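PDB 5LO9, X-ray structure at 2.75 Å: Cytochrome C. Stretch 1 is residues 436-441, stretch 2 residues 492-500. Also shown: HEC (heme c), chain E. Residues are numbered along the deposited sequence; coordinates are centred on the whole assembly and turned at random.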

# COMPACT_ATOMS: atom_id res chain seq x y z
N MET A 436 6.14 0.16 22.84
CA MET A 436 5.97 1.07 23.97
C MET A 436 6.52 0.51 25.29
O MET A 436 6.70 1.28 26.24
CB MET A 436 4.47 1.41 24.11
CG MET A 436 4.16 2.61 25.02
SD MET A 436 4.82 4.20 24.34
CE MET A 436 3.51 4.67 23.17
N HIS A 437 6.80 -0.79 25.40
CA HIS A 437 7.42 -1.32 26.61
C HIS A 437 8.89 -0.92 26.73
O HIS A 437 9.48 -1.11 27.79
CB HIS A 437 7.27 -2.86 26.70
CG HIS A 437 8.44 -3.63 26.16
ND1 HIS A 437 8.55 -3.99 24.84
CD2 HIS A 437 9.57 -4.09 26.77
CE1 HIS A 437 9.69 -4.64 24.65
NE2 HIS A 437 10.33 -4.71 25.81
N ARG A 438 9.50 -0.38 25.68
CA ARG A 438 10.89 0.06 25.77
C ARG A 438 10.96 1.43 26.41
O ARG A 438 10.07 2.28 26.23
CB ARG A 438 11.57 0.17 24.39
CG ARG A 438 11.97 -1.14 23.78
CD ARG A 438 12.56 -0.96 22.43
NE ARG A 438 13.80 -0.16 22.40
CZ ARG A 438 15.03 -0.64 22.19
NH1 ARG A 438 15.23 -1.95 22.02
NH2 ARG A 438 16.08 0.18 22.16
N VAL A 439 12.06 1.66 27.14
CA VAL A 439 12.20 2.89 27.91
C VAL A 439 12.46 4.06 26.98
O VAL A 439 11.84 5.12 27.13
CB VAL A 439 13.31 2.73 28.96
CG1 VAL A 439 13.54 4.02 29.67
CG2 VAL A 439 12.91 1.71 29.99
N ASP A 440 13.32 3.88 25.98
CA ASP A 440 13.63 4.96 25.04
C ASP A 440 12.42 5.33 24.20
O ASP A 440 12.15 6.52 23.99
CB ASP A 440 14.81 4.62 24.11
CG ASP A 440 14.63 3.30 23.33
OD1 ASP A 440 15.47 3.04 22.43
OD2 ASP A 440 13.72 2.49 23.65
N THR A 441 11.67 4.34 23.74
CA THR A 441 10.51 4.64 22.92
C THR A 441 9.43 5.35 23.73
O THR A 441 8.89 6.37 23.29
CB THR A 441 9.98 3.37 22.30
OG1 THR A 441 10.99 2.82 21.47
CG2 THR A 441 8.79 3.67 21.49
N PHE A 492 15.15 -11.56 22.32
CA PHE A 492 14.28 -10.49 21.85
C PHE A 492 14.35 -9.20 22.66
O PHE A 492 13.69 -8.22 22.27
CB PHE A 492 12.84 -10.97 21.86
CG PHE A 492 12.60 -12.21 21.06
CD1 PHE A 492 12.59 -12.17 19.69
CD2 PHE A 492 12.34 -13.40 21.68
CE1 PHE A 492 12.35 -13.30 18.98
CE2 PHE A 492 12.09 -14.52 20.94
CZ PHE A 492 12.11 -14.46 19.60
N HIS A 493 15.12 -9.15 23.75
CA HIS A 493 15.08 -8.00 24.63
C HIS A 493 16.47 -7.59 25.07
O HIS A 493 16.65 -7.02 26.16
CB HIS A 493 14.23 -8.30 25.84
CG HIS A 493 12.80 -8.57 25.52
ND1 HIS A 493 11.86 -7.56 25.36
CD2 HIS A 493 12.13 -9.74 25.36
CE1 HIS A 493 10.68 -8.11 25.13
NE2 HIS A 493 10.82 -9.43 25.12
N ALA A 494 17.47 -7.89 24.25
CA ALA A 494 18.85 -7.66 24.64
C ALA A 494 19.25 -6.22 24.29
O ALA A 494 19.96 -5.94 23.32
CB ALA A 494 19.77 -8.70 24.01
N SER A 495 18.75 -5.29 25.10
CA SER A 495 19.04 -3.87 24.97
C SER A 495 19.10 -3.23 26.35
O SER A 495 18.39 -3.68 27.27
CB SER A 495 17.99 -3.14 24.12
OG SER A 495 18.04 -1.73 24.35
N PRO A 496 19.88 -2.17 26.53
CA PRO A 496 19.89 -1.48 27.84
C PRO A 496 18.58 -0.75 28.14
O PRO A 496 18.36 -0.37 29.30
CB PRO A 496 21.05 -0.47 27.71
CG PRO A 496 21.86 -0.92 26.46
CD PRO A 496 20.83 -1.57 25.56
N PHE A 497 17.70 -0.56 27.15
CA PHE A 497 16.44 0.15 27.34
C PHE A 497 15.25 -0.78 27.42
O PHE A 497 14.13 -0.31 27.27
CB PHE A 497 16.20 1.14 26.21
CG PHE A 497 17.33 2.12 26.00
CD1 PHE A 497 17.52 3.17 26.87
CD2 PHE A 497 18.18 2.00 24.93
CE1 PHE A 497 18.56 4.06 26.69
CE2 PHE A 497 19.21 2.88 24.75
CZ PHE A 497 19.40 3.90 25.62
N ASP A 498 15.46 -2.07 27.60
CA ASP A 498 14.41 -3.09 27.65
C ASP A 498 14.59 -3.78 29.00
O ASP A 498 15.62 -4.42 29.26
CB ASP A 498 14.52 -4.07 26.45
CG ASP A 498 13.26 -4.91 26.24
OD1 ASP A 498 12.85 -5.25 25.07
OD2 ASP A 498 12.67 -5.22 27.30
N LEU A 499 13.61 -3.65 29.88
CA LEU A 499 13.74 -4.19 31.22
C LEU A 499 13.19 -5.60 31.33
O LEU A 499 13.20 -6.16 32.43
CB LEU A 499 13.03 -3.31 32.26
CG LEU A 499 13.34 -1.82 32.24
CD1 LEU A 499 12.63 -1.09 33.40
CD2 LEU A 499 14.80 -1.58 32.25
N TYR A 500 12.71 -6.18 30.24
CA TYR A 500 12.27 -7.56 30.26
C TYR A 500 13.42 -8.45 30.71
O TYR A 500 14.54 -8.34 30.19
CB TYR A 500 11.76 -7.97 28.87
CG TYR A 500 11.14 -9.35 28.79
CD1 TYR A 500 9.76 -9.51 28.81
CD2 TYR A 500 11.93 -10.50 28.72
CE1 TYR A 500 9.16 -10.79 28.74
CE2 TYR A 500 11.35 -11.78 28.63
CZ TYR A 500 9.97 -11.92 28.64
OH TYR A 500 9.38 -13.18 28.58
FE HEC E . 1.18 1.59 16.50
CHA HEC E . 4.26 2.30 14.96
CHB HEC E . -0.37 1.34 13.38
CHC HEC E . -1.83 0.61 18.06
CHD HEC E . 2.60 2.23 19.57
NA HEC E . 1.84 1.80 14.54
C1A HEC E . 3.08 2.07 14.14
C2A HEC E . 3.22 2.13 12.67
C3A HEC E . 1.87 1.86 12.20
C4A HEC E . 1.08 1.66 13.44
CMA HEC E . 1.42 1.83 10.79
CAA HEC E . 4.46 2.46 11.88
CBA HEC E . 4.78 3.94 12.05
CGA HEC E . 5.93 4.37 11.15
O1A HEC E . 6.06 5.59 10.94
O2A HEC E . 6.73 3.50 10.68
NB HEC E . -0.74 1.07 15.87
C1B HEC E . -1.15 1.04 14.58
C2B HEC E . -2.55 0.62 14.44
C3B HEC E . -2.97 0.39 15.82
C4B HEC E . -1.77 0.69 16.61
CMB HEC E . -3.35 0.49 13.19
CAB HEC E . -4.32 -0.06 16.28
CBB HEC E . -4.53 -1.48 15.74
NC HEC E . 0.50 1.43 18.47
C1C HEC E . -0.71 1.05 18.89
C2C HEC E . -0.87 1.14 20.36
C3C HEC E . 0.45 1.61 20.81
C4C HEC E . 1.21 1.76 19.55
CMC HEC E . -2.11 0.79 21.16
CAC HEC E . 0.95 1.95 22.20
CBC HEC E . 0.69 0.85 23.17
ND HEC E . 3.09 2.15 17.13
C1D HEC E . 3.45 2.34 18.39
C2D HEC E . 4.86 2.74 18.53
C3D HEC E . 5.40 2.77 17.16
C4D HEC E . 4.18 2.37 16.39
CMD HEC E . 5.53 3.02 19.83
CAD HEC E . 6.78 3.12 16.65
CBD HEC E . 7.94 2.28 17.24
CGD HEC E . 7.95 0.76 16.96
O1D HEC E . 6.96 0.01 17.20
O2D HEC E . 9.02 0.26 16.52
O HOH W 1 10.87 -2.34 29.84
O HOH W 2 13.60 -4.44 22.57

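Two histidines and a carboxylate, drawn from two stretches whose touching residues are at least 56 positions apart in sequence, crowd into one small polar cluster. His 493 ND1 donates to Asp 498 OD1 across only 2.5 Å, and His 437 enters from the other stretch, its NE2 lying 2.7 Å from the same Asp 498 OD1, which sits near the plane and at the edge of its ring. A weak hydrogen bond of 3.3 Å joins His 437 NE2 to His 493 ND1. Asp 498 also binds the backbone two residues on: its OD2 accepts from Tyr 500 N at 3.1 Å. The cluster illustrates how a buried carboxylate can organise several polar groups at once.

Beside it, the backbones meet at a single direct hydrogen bond. Val 439 N donates to Phe 497 O at 2.9 Å and 177°, almost perfectly straight. Val 439 is the first residue of a helix, so no preceding turn of that helix offers its amide a carbonyl; one in the type I turn from Ser 495 to Asp 498 receives it. Ser 495 OG steadies that turn by accepting from Phe 497 N at 3.1 Å.

Side chains close the gaps around this link. Val 439 CG2 rests 4.2 Å from Leu 499 CG, while Asp 440 CB lies over one face of the Phe 497 ring, 4.2 Å from its centroid. Arg 438, at the N-cap position, reaches forward to Asp 440 in a salt bridge, with NE 2.9 Å from OD2 and NH2 donating to OD1 at 2.9 Å; the guanidinium so paired lies near the turn, where Arg 438 NH2 comes within 3.9 Å of Phe 497 CD2.

Water completes the junction. One molecule donates to His 437 O (2.8 Å) and accepts from Leu 499 N (3.0 Å); another accepts from Arg 438 NH1 (3.0 Å) and donates to Asp 498 OD1 (2.7 Å).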